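Local coordinates for protein FAD-binding oxidoreductase (Gulosibacter chungangensis, PDB 7PBG) that oxidises 4-ethylphenol and related 4-alkylphenols by dehydrogenation, giving products such as 4-vinylphenol, with the help of a covalently bound FAD, at residues 410-415 with 438-443; 253-258 with 316-321; 486-489 with 494-497; 180-185 with 192-197. All coordinates share one frame; numbering follows the deposited sequence.

Interactions 1 and 2 are both buried and lie against the same large antiparallel sheet, and they touch where Tyr413 meets Trp318. Interaction 1 joins helix to strand through one polar pair and a water, whereas interaction 2 is almost wholly apolar, with leucine over an indole face and isoleucine beside the tryptophan and a valine. Interaction 3 lies at the surface and links two successive helices through a histidine and a backbone carbonyl. Interaction 4, a buried hairpin in the FAD-binding domain, relies on backbone bonds and a salt bridge. Interactions 3 and 4, about 29 Å apart between centres, both touch the second subunit, and Gln497 of interaction 3 there meets the counterpart of interaction 4.

Interaction 1 of 4, residues 410-415 with 438-443; sequences AKQYED and MHHICL
Gln412, on helix 406-422, reaches across to His440 on strand 438-447, and this polar pair makes up most of a small, buried contact that joins helix to large antiparallel sheet in the FAD-linked oxidase C-terminal region. His440 ND1 donates to Gln412 OE1 at 2.9 Å, with an N-H...O angle of 155°. The amide stands nearly perpendicular to the imidazole, their planes 84° apart, and the donor lies above the carbonyl plane instead of on a lone pair. The two side chains run past each other in opposite directions, which also brings Gln412 NE2 to 3.8 Å from His440 CB. A first torsion that sets CG opposite the backbone N (chi1 168°) sends the imidazole toward the helix, and glutamine is long enough to span the gap.

Packing thins out toward Met438, whose CE is 4.3 Å from Gln412 NE2. A water here accepts from Gln412 NE2 at 2.9 Å and gives a weak bond to Met438 O. On the more exposed side of the helix, Glu414 and Asp415 pair instead with Lys417 and Arg418.

The far side of the imidazole is tied into the sheet, where NE2 is hydrogen-bonded to Tyr427 OH and the ring stacks on Phe431. A leucine in place of His440 would probably leave both Gln412 OE1 and Tyr427 OH without this buried partner. Histidine suits the position because its two nitrogens point to different elements: ND1 acts as donor to the helix while NE2 engages the neighbouring strand, which fixes the ring's rotation and satisfies both polar ends.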
loop_
_atom_site.group_PDB
_atom_site.type_symbol
_atom_site.label_atom_id
_atom_site.label_comp_id
_atom_site.label_asym_id
_atom_site.label_seq_id
_atom_site.Cartn_x
_atom_site.Cartn_y
_atom_site.Cartn_z
ATOM N N ALA A 410 -23.927 16.436 3.395
ATOM C CA ALA A 410 -25.364 16.790 3.326
ATOM C C ALA A 410 -25.692 17.357 1.956
ATOM O O ALA A 410 -26.760 17.065 1.459
ATOM C CB ALA A 410 -25.734 17.739 4.430
ATOM N N LYS A 411 -24.797 18.132 1.359
ATOM C CA LYS A 411 -25.085 18.718 0.029
ATOM C C LYS A 411 -25.101 17.596 -0.996
ATOM O O LYS A 411 -26.028 17.576 -1.845
ATOM C CB LYS A 411 -24.107 19.820 -0.393
ATOM N N GLN A 412 -24.122 16.694 -0.963
ATOM C CA GLN A 412 -24.114 15.510 -1.840
ATOM C C GLN A 412 -25.415 14.734 -1.669
ATOM O O GLN A 412 -26.032 14.377 -2.685
ATOM C CB GLN A 412 -22.950 14.591 -1.514
ATOM C CG GLN A 412 -21.654 15.096 -2.082
ATOM C CD GLN A 412 -20.743 13.926 -2.346
ATOM O OE1 GLN A 412 -20.916 13.189 -3.331
ATOM N NE2 GLN A 412 -19.796 13.743 -1.452
ATOM N N TYR A 413 -25.835 14.475 -0.434
ATOM C CA TYR A 413 -27.107 13.757 -0.181
ATOM C C TYR A 413 -28.276 14.488 -0.841
ATOM O O TYR A 413 -29.041 13.848 -1.582
ATOM C CB TYR A 413 -27.418 13.618 1.308
ATOM C CG TYR A 413 -28.624 12.765 1.614
ATOM C CD1 TYR A 413 -28.627 11.438 1.259
ATOM C CD2 TYR A 413 -29.765 13.254 2.242
ATOM C CE1 TYR A 413 -29.685 10.583 1.549
ATOM C CE2 TYR A 413 -30.847 12.407 2.521
ATOM C CZ TYR A 413 -30.797 11.056 2.207
ATOM O OH TYR A 413 -31.798 10.131 2.502
ATOM N N GLU A 414 -28.455 15.775 -0.527
ATOM C CA GLU A 414 -29.607 16.576 -1.041
ATOM C C GLU A 414 -29.561 16.604 -2.569
ATOM O O GLU A 414 -30.583 16.388 -3.184
ATOM C CB GLU A 414 -29.627 17.985 -0.437
ATOM C CG GLU A 414 -30.080 17.968 1.021
ATOM C CD GLU A 414 -31.466 17.372 1.268
ATOM O OE1 GLU A 414 -31.692 16.779 2.373
ATOM O OE2 GLU A 414 -32.331 17.499 0.361
ATOM N N ASP A 415 -28.406 16.857 -3.156
ATOM C CA ASP A 415 -28.267 16.905 -4.629
ATOM C C ASP A 415 -28.625 15.536 -5.217
ATOM O O ASP A 415 -29.242 15.497 -6.298
ATOM C CB ASP A 415 -26.850 17.289 -5.055
ATOM C CG ASP A 415 -26.505 18.766 -4.837
ATOM O OD1 ASP A 415 -27.406 19.546 -4.544
ATOM O OD2 ASP A 415 -25.327 19.109 -4.970
ATOM N N MET A 438 -13.526 10.641 2.737
ATOM C CA MET A 438 -14.980 10.388 2.831
ATOM C C MET A 438 -15.441 9.787 1.506
ATOM O O MET A 438 -15.180 10.326 0.438
ATOM C CB MET A 438 -15.767 11.664 3.163
ATOM C CG MET A 438 -17.276 11.411 3.461
ATOM S SD MET A 438 -18.013 12.945 4.047
ATOM C CE MET A 438 -18.080 13.867 2.505
ATOM N N HIS A 439 -16.149 8.662 1.608
ATOM C CA HIS A 439 -16.922 8.072 0.511
ATOM C C HIS A 439 -18.408 8.388 0.639
ATOM O O HIS A 439 -18.993 8.317 1.752
ATOM C CB HIS A 439 -16.736 6.547 0.522
ATOM C CG HIS A 439 -15.317 6.131 0.501
ATOM N ND1 HIS A 439 -14.670 5.796 -0.681
ATOM C CD2 HIS A 439 -14.410 5.988 1.490
ATOM C CE1 HIS A 439 -13.425 5.448 -0.416
ATOM N NE2 HIS A 439 -13.249 5.559 0.906
ATOM N N HIS A 440 -18.993 8.699 -0.497
ATOM C CA HIS A 440 -20.448 8.741 -0.723
ATOM C C HIS A 440 -20.776 7.548 -1.591
ATOM O O HIS A 440 -20.324 7.503 -2.738
ATOM C CB HIS A 440 -20.879 10.076 -1.307
ATOM C CG HIS A 440 -22.270 10.078 -1.813
ATOM N ND1 HIS A 440 -22.669 10.943 -2.795
ATOM C CD2 HIS A 440 -23.356 9.354 -1.453
ATOM C CE1 HIS A 440 -23.957 10.746 -3.058
ATOM N NE2 HIS A 440 -24.405 9.781 -2.218
ATOM N N ILE A 441 -21.476 6.561 -1.061
ATOM C CA ILE A 441 -21.933 5.419 -1.895
ATOM C C ILE A 441 -23.410 5.635 -2.262
ATOM O O ILE A 441 -24.264 5.673 -1.382
ATOM C CB ILE A 441 -21.755 4.087 -1.163
ATOM C CG1 ILE A 441 -20.348 3.909 -0.559
ATOM C CG2 ILE A 441 -22.157 2.984 -2.107
ATOM C CD1 ILE A 441 -19.206 4.286 -1.466
ATOM N N CYS A 442 -23.672 5.918 -3.523
ATOM C CA CYS A 442 -25.023 6.030 -4.109
ATOM C C CYS A 442 -25.303 4.696 -4.769
ATOM O O CYS A 442 -24.658 4.356 -5.794
ATOM C CB CYS A 442 -25.095 7.196 -5.072
ATOM S SG CYS A 442 -26.623 7.204 -6.030
ATOM N N LEU A 443 -26.137 3.919 -4.121
ATOM C CA LEU A 443 -26.615 2.622 -4.638
ATOM C C LEU A 443 -28.021 2.876 -5.134
ATOM O O LEU A 443 -28.977 2.947 -4.338
ATOM C CB LEU A 443 -26.558 1.622 -3.500
ATOM C CG LEU A 443 -26.806 0.169 -3.865
ATOM C CD1 LEU A 443 -26.355 -0.721 -2.708
ATOM C CD2 LEU A 443 -28.254 -0.102 -4.224
HETATM O O HOH W 1 -17.591 11.907 -1.360
#

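Interaction 2 of 4, residues 253-258 with 316-321; sequences DDLPAI and GHWIVY
Leu255 lies over one face of the Trp318 indole, joining helix 255-266 to strand 318-326. Its CG is turned away from the backbone N (chi1 180°), which stretches the side chain across the ring system. Leu255 CB sits 3.7 Å from Trp318 NE1, at the five-membered ring, and the branched end covers the benzene half. There Leu255 CD1 stands 4.0 Å from the centroid of the six-membered ring and only 3° off its normal, a nearly vertical CH-pi contact. The other methyl, Leu255 CD2, comes to 3.8 Å from Trp318 CZ2. A leucine fork fits here because its two methyls spread over a broad, flat surface.

Ile258, one helical turn on, points its two branches at different partners. CG1 is opposite the carbonyl carbon (chi1 -62°) and the chain runs on extended, placing Ile258 CD1 at 3.5 Å from Trp318 CB, oblique to the ring. The CG2 branch instead meets Val320, with Ile258 CG2 3.7 Å from Val320 CG2. Trp318 and Val320, two residues apart on the strand, thus offer their side chains to the same helix, and the two branches of the beta-branched Ile258 let it touch both.

The indole's one polar atom, NE1, is satisfied by Glu252 O, just ahead of the helix. Next to it, His317 and Trp318 both face Phe249, forming a classic beta bulge. Ile258 also rests on Val278, while Leu255 touches Ala409 and Tyr413 of helix 406-422, whose tyrosine meets the indole edge-to-face. The two helices thus touch on the antiparallel sheet of strands 241-249, 318-326 and 277-280.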
loop_
_atom_site.group_PDB
_atom_site.type_symbol
_atom_site.label_atom_id
_atom_site.label_comp_id
_atom_site.label_asym_id
_atom_site.label_seq_id
_atom_site.Cartn_x
_atom_site.Cartn_y
_atom_site.Cartn_z
ATOM N N ASP A 253 -31.539 15.656 8.542
ATOM C CA ASP A 253 -30.569 16.777 8.602
ATOM C C ASP A 253 -29.507 16.501 9.667
ATOM O O ASP A 253 -28.650 17.348 9.844
ATOM C CB ASP A 253 -31.263 18.091 8.910
ATOM C CG ASP A 253 -32.144 18.587 7.784
ATOM O OD1 ASP A 253 -31.836 18.290 6.595
ATOM O OD2 ASP A 253 -33.114 19.291 8.115
ATOM N N ASP A 254 -29.472 15.319 10.283
ATOM C CA ASP A 254 -28.416 14.998 11.270
ATOM C C ASP A 254 -27.113 14.569 10.578
ATOM O O ASP A 254 -26.084 14.467 11.262
ATOM C CB ASP A 254 -28.808 13.823 12.143
ATOM N N LEU A 255 -27.105 14.381 9.257
ATOM C CA LEU A 255 -25.906 13.841 8.595
ATOM C C LEU A 255 -24.675 14.711 8.851
ATOM O O LEU A 255 -23.615 14.147 9.143
ATOM C CB LEU A 255 -26.169 13.639 7.101
ATOM C CG LEU A 255 -25.006 13.092 6.290
ATOM C CD1 LEU A 255 -24.644 11.666 6.707
ATOM C CD2 LEU A 255 -25.343 13.129 4.806
ATOM N N PRO A 256 -24.684 16.068 8.720
ATOM C CA PRO A 256 -23.453 16.806 8.973
ATOM C C PRO A 256 -22.848 16.543 10.353
ATOM O O PRO A 256 -21.658 16.224 10.454
ATOM C CB PRO A 256 -23.852 18.280 8.812
ATOM C CG PRO A 256 -25.010 18.224 7.896
ATOM C CD PRO A 256 -25.774 16.952 8.257
ATOM N N ALA A 257 -23.651 16.614 11.410
ATOM C CA ALA A 257 -23.108 16.360 12.743
ATOM C C ALA A 257 -22.601 14.915 12.869
ATOM O O ALA A 257 -21.643 14.665 13.672
ATOM C CB ALA A 257 -24.122 16.663 13.792
ATOM N N ILE A 258 -23.307 13.972 12.257
ATOM C CA ILE A 258 -22.857 12.571 12.320
ATOM C C ILE A 258 -21.440 12.480 11.741
ATOM O O ILE A 258 -20.577 11.893 12.360
ATOM C CB ILE A 258 -23.796 11.616 11.606
ATOM C CG1 ILE A 258 -25.193 11.605 12.245
ATOM C CG2 ILE A 258 -23.123 10.255 11.508
ATOM C CD1 ILE A 258 -26.268 10.935 11.371
ATOM N N GLY A 316 -33.585 4.942 12.357
ATOM C CA GLY A 316 -33.452 6.409 12.199
ATOM C C GLY A 316 -33.448 6.741 10.735
ATOM O O GLY A 316 -33.270 5.829 9.931
ATOM N N HIS A 317 -33.531 8.021 10.387
ATOM C CA HIS A 317 -33.291 8.444 8.993
ATOM C C HIS A 317 -31.839 8.149 8.587
ATOM O O HIS A 317 -31.595 7.969 7.375
ATOM C CB HIS A 317 -33.620 9.927 8.868
ATOM C CG HIS A 317 -35.081 10.160 8.727
ATOM N ND1 HIS A 317 -35.763 9.870 7.561
ATOM C CD2 HIS A 317 -36.017 10.576 9.608
ATOM C CE1 HIS A 317 -37.045 10.121 7.735
ATOM N NE2 HIS A 317 -37.235 10.559 8.976
ATOM N N TRP A 318 -30.904 8.192 9.549
ATOM C CA TRP A 318 -29.487 7.793 9.427
ATOM C C TRP A 318 -29.232 6.775 10.528
ATOM O O TRP A 318 -29.736 6.976 11.661
ATOM C CB TRP A 318 -28.528 8.988 9.529
ATOM C CG TRP A 318 -28.692 9.915 8.372
ATOM C CD1 TRP A 318 -29.320 11.121 8.363
ATOM C CD2 TRP A 318 -28.256 9.671 7.020
ATOM N NE1 TRP A 318 -29.308 11.636 7.093
ATOM C CE2 TRP A 318 -28.653 10.787 6.255
ATOM C CE3 TRP A 318 -27.541 8.639 6.409
ATOM C CZ2 TRP A 318 -28.359 10.892 4.889
ATOM C CZ3 TRP A 318 -27.259 8.724 5.062
ATOM C CH2 TRP A 318 -27.660 9.847 4.328
ATOM N N ILE A 319 -28.499 5.734 10.181
ATOM C CA ILE A 319 -28.034 4.735 11.150
ATOM C C ILE A 319 -26.522 4.622 10.983
ATOM O O ILE A 319 -26.023 4.422 9.849
ATOM C CB ILE A 319 -28.737 3.384 10.914
ATOM C CG1 ILE A 319 -30.249 3.507 10.720
ATOM C CG2 ILE A 319 -28.358 2.426 12.013
ATOM C CD1 ILE A 319 -30.699 3.658 9.302
ATOM N N VAL A 320 -25.822 4.711 12.093
ATOM C CA VAL A 320 -24.379 4.375 12.201
ATOM C C VAL A 320 -24.279 2.948 12.715
ATOM O O VAL A 320 -24.881 2.661 13.720
ATOM C CB VAL A 320 -23.612 5.355 13.087
ATOM C CG1 VAL A 320 -22.179 4.915 13.326
ATOM C CG2 VAL A 320 -23.694 6.762 12.493
ATOM N N TYR A 321 -23.523 2.122 12.008
ATOM C CA TYR A 321 -23.119 0.802 12.506
ATOM C C TYR A 321 -21.601 0.765 12.654
ATOM O O TYR A 321 -20.884 1.155 11.725
ATOM C CB TYR A 321 -23.559 -0.292 11.540
ATOM C CG TYR A 321 -25.050 -0.451 11.436
ATOM C CD1 TYR A 321 -25.768 -1.118 12.424
ATOM C CD2 TYR A 321 -25.747 0.044 10.349
ATOM C CE1 TYR A 321 -27.134 -1.288 12.319
ATOM C CE2 TYR A 321 -27.117 -0.064 10.270
ATOM C CZ TYR A 321 -27.811 -0.767 11.233
ATOM O OH TYR A 321 -29.157 -0.882 11.089
#

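Interaction 3 of 4, residues 486-489 with 494-497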
loop_
_atom_site.group_PDB
_atom_site.type_symbol
_atom_site.label_atom_id
_atom_site.label_comp_id
_atom_site.label_asym_id
_atom_site.label_seq_id
_atom_site.Cartn_x
_atom_site.Cartn_y
_atom_site.Cartn_z
ATOM N N VAL A 486 -15.524 8.530 -16.652
ATOM C CA VAL A 486 -14.808 8.697 -15.352
ATOM C C VAL A 486 -13.309 8.924 -15.629
ATOM O O VAL A 486 -12.715 9.835 -15.057
ATOM C CB VAL A 486 -15.080 7.497 -14.413
ATOM C CG1 VAL A 486 -14.197 7.581 -13.167
ATOM C CG2 VAL A 486 -16.549 7.421 -14.056
ATOM N N ALA A 487 -12.684 8.158 -16.522
ATOM C CA ALA A 487 -11.246 8.316 -16.820
ATOM C C ALA A 487 -11.028 9.764 -17.257
ATOM O O ALA A 487 -10.033 10.383 -16.856
ATOM C CB ALA A 487 -10.766 7.335 -17.852
ATOM N N GLU A 488 -11.966 10.311 -18.015
ATOM C CA GLU A 488 -11.824 11.677 -18.592
ATOM C C GLU A 488 -11.899 12.730 -17.490
ATOM O O GLU A 488 -11.343 13.827 -17.655
ATOM C CB GLU A 488 -12.893 11.902 -19.673
ATOM C CG GLU A 488 -12.722 13.220 -20.411
ATOM C CD GLU A 488 -11.775 13.236 -21.621
ATOM O OE1 GLU A 488 -11.166 12.169 -21.959
ATOM O OE2 GLU A 488 -11.607 14.334 -22.224
ATOM N N THR A 489 -12.475 12.422 -16.343
ATOM C CA THR A 489 -12.499 13.420 -15.231
ATOM C C THR A 489 -11.124 13.602 -14.581
ATOM O O THR A 489 -10.909 14.672 -13.960
ATOM C CB THR A 489 -13.543 13.089 -14.161
ATOM O OG1 THR A 489 -13.213 11.890 -13.467
ATOM C CG2 THR A 489 -14.938 13.000 -14.737
ATOM N N ASN A 494 -3.704 17.379 -19.273
ATOM C CA ASN A 494 -4.125 16.726 -20.530
ATOM C C ASN A 494 -4.196 15.210 -20.302
ATOM O O ASN A 494 -3.655 14.452 -21.125
ATOM C CB ASN A 494 -3.200 17.052 -21.696
ATOM C CG ASN A 494 -3.144 18.527 -22.030
ATOM O OD1 ASN A 494 -4.163 19.190 -22.204
ATOM N ND2 ASN A 494 -1.941 19.045 -22.091
ATOM N N HIS A 495 -4.708 14.806 -19.138
ATOM C CA HIS A 495 -4.971 13.380 -18.821
ATOM C C HIS A 495 -3.653 12.597 -18.757
ATOM O O HIS A 495 -3.584 11.427 -19.243
ATOM C CB HIS A 495 -5.943 12.774 -19.833
ATOM C CG HIS A 495 -7.259 13.446 -19.878
ATOM N ND1 HIS A 495 -7.458 14.598 -20.630
ATOM C CD2 HIS A 495 -8.391 13.229 -19.188
ATOM C CE1 HIS A 495 -8.700 15.005 -20.462
ATOM N NE2 HIS A 495 -9.308 14.168 -19.584
ATOM N N ILE A 496 -2.634 13.186 -18.106
ATOM C CA ILE A 496 -1.309 12.516 -17.991
ATOM C C ILE A 496 -1.496 11.161 -17.287
ATOM O O ILE A 496 -0.763 10.260 -17.612
ATOM C CB ILE A 496 -0.239 13.414 -17.354
ATOM C CG1 ILE A 496 1.161 12.787 -17.434
ATOM C CG2 ILE A 496 -0.621 13.811 -15.936
ATOM C CD1 ILE A 496 1.654 12.407 -18.818
ATOM N N GLN A 497 -2.490 11.016 -16.410
ATOM C CA GLN A 497 -2.741 9.735 -15.714
ATOM C C GLN A 497 -3.094 8.672 -16.736
ATOM O O GLN A 497 -2.411 7.621 -16.776
ATOM C CB GLN A 497 -3.853 9.833 -14.690
ATOM C CG GLN A 497 -3.336 9.845 -13.283
ATOM C CD GLN A 497 -4.418 9.769 -12.232
ATOM O OE1 GLN A 497 -5.522 9.229 -12.415
ATOM N NE2 GLN A 497 -4.080 10.333 -11.097
#
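His495, in segment 494-497, reaches back to Glu488 near the end of helix 483-489. This is a surface link between successive helices of the FAD-linked oxidase C-terminal region. The hydrogen bond between the two residues runs from side chain to backbone: His495 NE2 donates to Glu488 O at 2.8 Å. Its N-H...O angle of 139° is bent, although the acceptor is in the imidazole plane and the donor lies only slightly off the carbonyl plane. Val486 O is gripped twice by Thr489, from OG1 at 2.6 Å along a lone pair and from N at 2.9 Å. Threonine suits this spot because its hydroxyl can fold back to the preceding turn.

The second kind is close packing of the carboxylate over the ring. The Glu488 chain bends at its second torsion (chi2 86°), folding the carboxylate over a face of the imidazole with planes 34° apart and Glu488 CD 3.3 Å from His495 NE2. A carboxylate so near would probably favour a protonated imidazole. Glu488 OE1 has a long, weak ion pair with Arg498. An alanine at His495 would probably leave Glu488 O without this donor and the Glu488 carboxylate with less to hold it in place.

Around this surface turn, Val486 and Thr489 pack on Ile465 of helix 451-470, and Thr489 also reaches Ala469. The second subunit lies alongside: its Leu212 and Leu199 meet Val486 and Thr489, while Gln497 NE2 bonds the carbonyls of Arg193 and Gly195 of that subunit, tying helix 492-508 into the dimer interface.

Interaction 4 of 4, residues 180-185 with 192-197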
loop_
_atom_site.group_PDB
_atom_site.type_symbol
_atom_site.label_atom_id
_atom_site.label_comp_id
_atom_site.label_asym_id
_atom_site.label_seq_id
_atom_site.Cartn_x
_atom_site.Cartn_y
_atom_site.Cartn_z
ATOM N N CYS A 180 -1.032 -9.602 -0.245
ATOM C CA CYS A 180 0.439 -9.682 -0.258
ATOM C C CYS A 180 0.911 -10.918 -1.008
ATOM O O CYS A 180 0.659 -12.044 -0.548
ATOM C CB CYS A 180 0.963 -9.689 1.173
ATOM S SG CYS A 180 2.759 -9.459 1.211
ATOM N N GLY A 181 1.442 -10.736 -2.190
ATOM C CA GLY A 181 2.022 -11.832 -2.971
ATOM C C GLY A 181 1.016 -12.326 -3.982
ATOM O O GLY A 181 0.008 -12.974 -3.579
ATOM N N MET A 182 1.290 -12.119 -5.260
ATOM C CA MET A 182 0.375 -12.497 -6.344
ATOM C C MET A 182 1.179 -13.296 -7.359
ATOM O O MET A 182 2.362 -12.946 -7.610
ATOM C CB MET A 182 -0.171 -11.248 -7.045
ATOM C CG MET A 182 -1.106 -10.477 -6.183
ATOM S SD MET A 182 -1.459 -8.865 -6.896
ATOM C CE MET A 182 -2.572 -9.329 -8.223
ATOM N N GLU A 183 0.559 -14.330 -7.908
ATOM C CA GLU A 183 1.035 -14.945 -9.157
ATOM C C GLU A 183 0.173 -14.375 -10.275
ATOM O O GLU A 183 -1.079 -14.379 -10.140
ATOM C CB GLU A 183 0.946 -16.472 -9.078
ATOM C CG GLU A 183 1.496 -17.163 -10.321
ATOM C CD GLU A 183 1.489 -18.681 -10.190
ATOM O OE1 GLU A 183 0.433 -19.268 -10.389
ATOM O OE2 GLU A 183 2.522 -19.265 -9.825
ATOM N N VAL A 184 0.821 -13.932 -11.345
ATOM C CA VAL A 184 0.152 -13.212 -12.436
ATOM C C VAL A 184 0.653 -13.797 -13.744
ATOM O O VAL A 184 1.840 -13.816 -13.969
ATOM C CB VAL A 184 0.358 -11.673 -12.335
ATOM C CG1 VAL A 184 -0.381 -10.943 -13.418
ATOM C CG2 VAL A 184 -0.084 -11.132 -10.988
ATOM N N VAL A 185 -0.269 -14.154 -14.619
ATOM C CA VAL A 185 0.086 -14.457 -16.035
ATOM C C VAL A 185 -0.009 -13.131 -16.762
ATOM O O VAL A 185 -1.080 -12.528 -16.824
ATOM C CB VAL A 185 -0.823 -15.539 -16.625
ATOM C CG1 VAL A 185 -0.502 -15.723 -18.099
ATOM C CG2 VAL A 185 -0.710 -16.817 -15.840
ATOM N N LEU A 192 4.575 -14.204 -13.609
ATOM C CA LEU A 192 5.265 -13.265 -12.699
ATOM C C LEU A 192 4.806 -13.592 -11.280
ATOM O O LEU A 192 3.595 -13.761 -11.056
ATOM C CB LEU A 192 4.850 -11.849 -13.073
ATOM C CG LEU A 192 5.119 -10.775 -12.011
ATOM C CD1 LEU A 192 6.608 -10.492 -11.986
ATOM C CD2 LEU A 192 4.361 -9.474 -12.328
ATOM N N ARG A 193 5.731 -13.652 -10.340
ATOM C CA ARG A 193 5.423 -13.699 -8.899
ATOM C C ARG A 193 5.918 -12.391 -8.293
ATOM O O ARG A 193 7.148 -12.078 -8.394
ATOM C CB ARG A 193 6.013 -14.958 -8.287
ATOM C CG ARG A 193 5.307 -16.236 -8.723
ATOM C CD ARG A 193 5.841 -17.428 -8.038
ATOM N NE ARG A 193 4.950 -18.573 -8.230
ATOM C CZ ARG A 193 5.004 -19.709 -7.550
ATOM N NH1 ARG A 193 5.930 -19.906 -6.616
ATOM N NH2 ARG A 193 4.081 -20.633 -7.782
ATOM N N THR A 194 4.998 -11.652 -7.670
ATOM C CA THR A 194 5.280 -10.277 -7.192
ATOM C C THR A 194 6.087 -10.391 -5.900
ATOM O O THR A 194 6.020 -11.443 -5.196
ATOM C CB THR A 194 4.024 -9.443 -6.993
ATOM O OG1 THR A 194 3.238 -10.087 -5.986
ATOM C CG2 THR A 194 3.278 -9.288 -8.292
ATOM N N GLY A 195 6.851 -9.381 -5.633
ATOM C CA GLY A 195 7.508 -9.210 -4.323
ATOM C C GLY A 195 8.492 -10.322 -4.048
ATOM O O GLY A 195 9.303 -10.696 -4.935
ATOM N N MET A 196 8.444 -10.887 -2.840
ATOM C CA MET A 196 9.389 -11.940 -2.420
ATOM C C MET A 196 9.097 -13.288 -3.119
ATOM O O MET A 196 9.958 -14.161 -3.071
ATOM C CB MET A 196 9.358 -12.054 -0.896
ATOM C CG MET A 196 9.767 -10.786 -0.229
ATOM S SD MET A 196 11.453 -10.251 -0.727
ATOM C CE MET A 196 12.360 -11.751 -0.529
ATOM N N GLY A 197 7.982 -13.405 -3.861
ATOM C CA GLY A 197 7.722 -14.613 -4.681
ATOM C C GLY A 197 8.687 -14.702 -5.860
ATOM O O GLY A 197 8.867 -15.801 -6.390
#
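Arg193 turns the NE-NH2 edge of its guanidinium to a single carboxylate oxygen of Glu183: Arg193 NE lies 3.0 Å and Arg193 NH2 2.9 Å from Glu183 OE2. That oxygen is in the guanidinium plane, and the two side chains run alongside each other in the same direction. Extended conformations bring both charged ends together, and arginine's flat, multi-donor head suits this salt bridge. Thr194 contributes a second side-chain bond, its OG1 accepting from Met182 N at 2.9 Å. A chi1 of 62° turns OG1 to this amide on the facing strand.

Behind these side chains, the backbones of 179-186 and 191-193 form a beta hairpin in the FAD-binding domain. Glu183 and Arg193 are an antiparallel non-hydrogen-bonded pair, whereas Val184 and Leu192 are a hydrogen-bonded one, with Val184 N 2.8 Å from Leu192 O and Leu192 N 2.8 Å from Val184 O. Just past the second strand, Thr194 N continues the pairing to Met182 O at 2.9 Å.

Second-shell groups hold the polar ends in place. Glu183 OE1 is bonded to Thr229 OG1 and Thr64 OG1, while OE2 takes the arginine. Glu217 OE2 holds Thr194 OG1 and also Gly181 N; at Gly181 the backbone angles would jam a side chain against the preceding carbonyl. Met182 touches the FAD-binding Cys228 on strand 226-237, while Phe492 of the second subunit packs on Arg193.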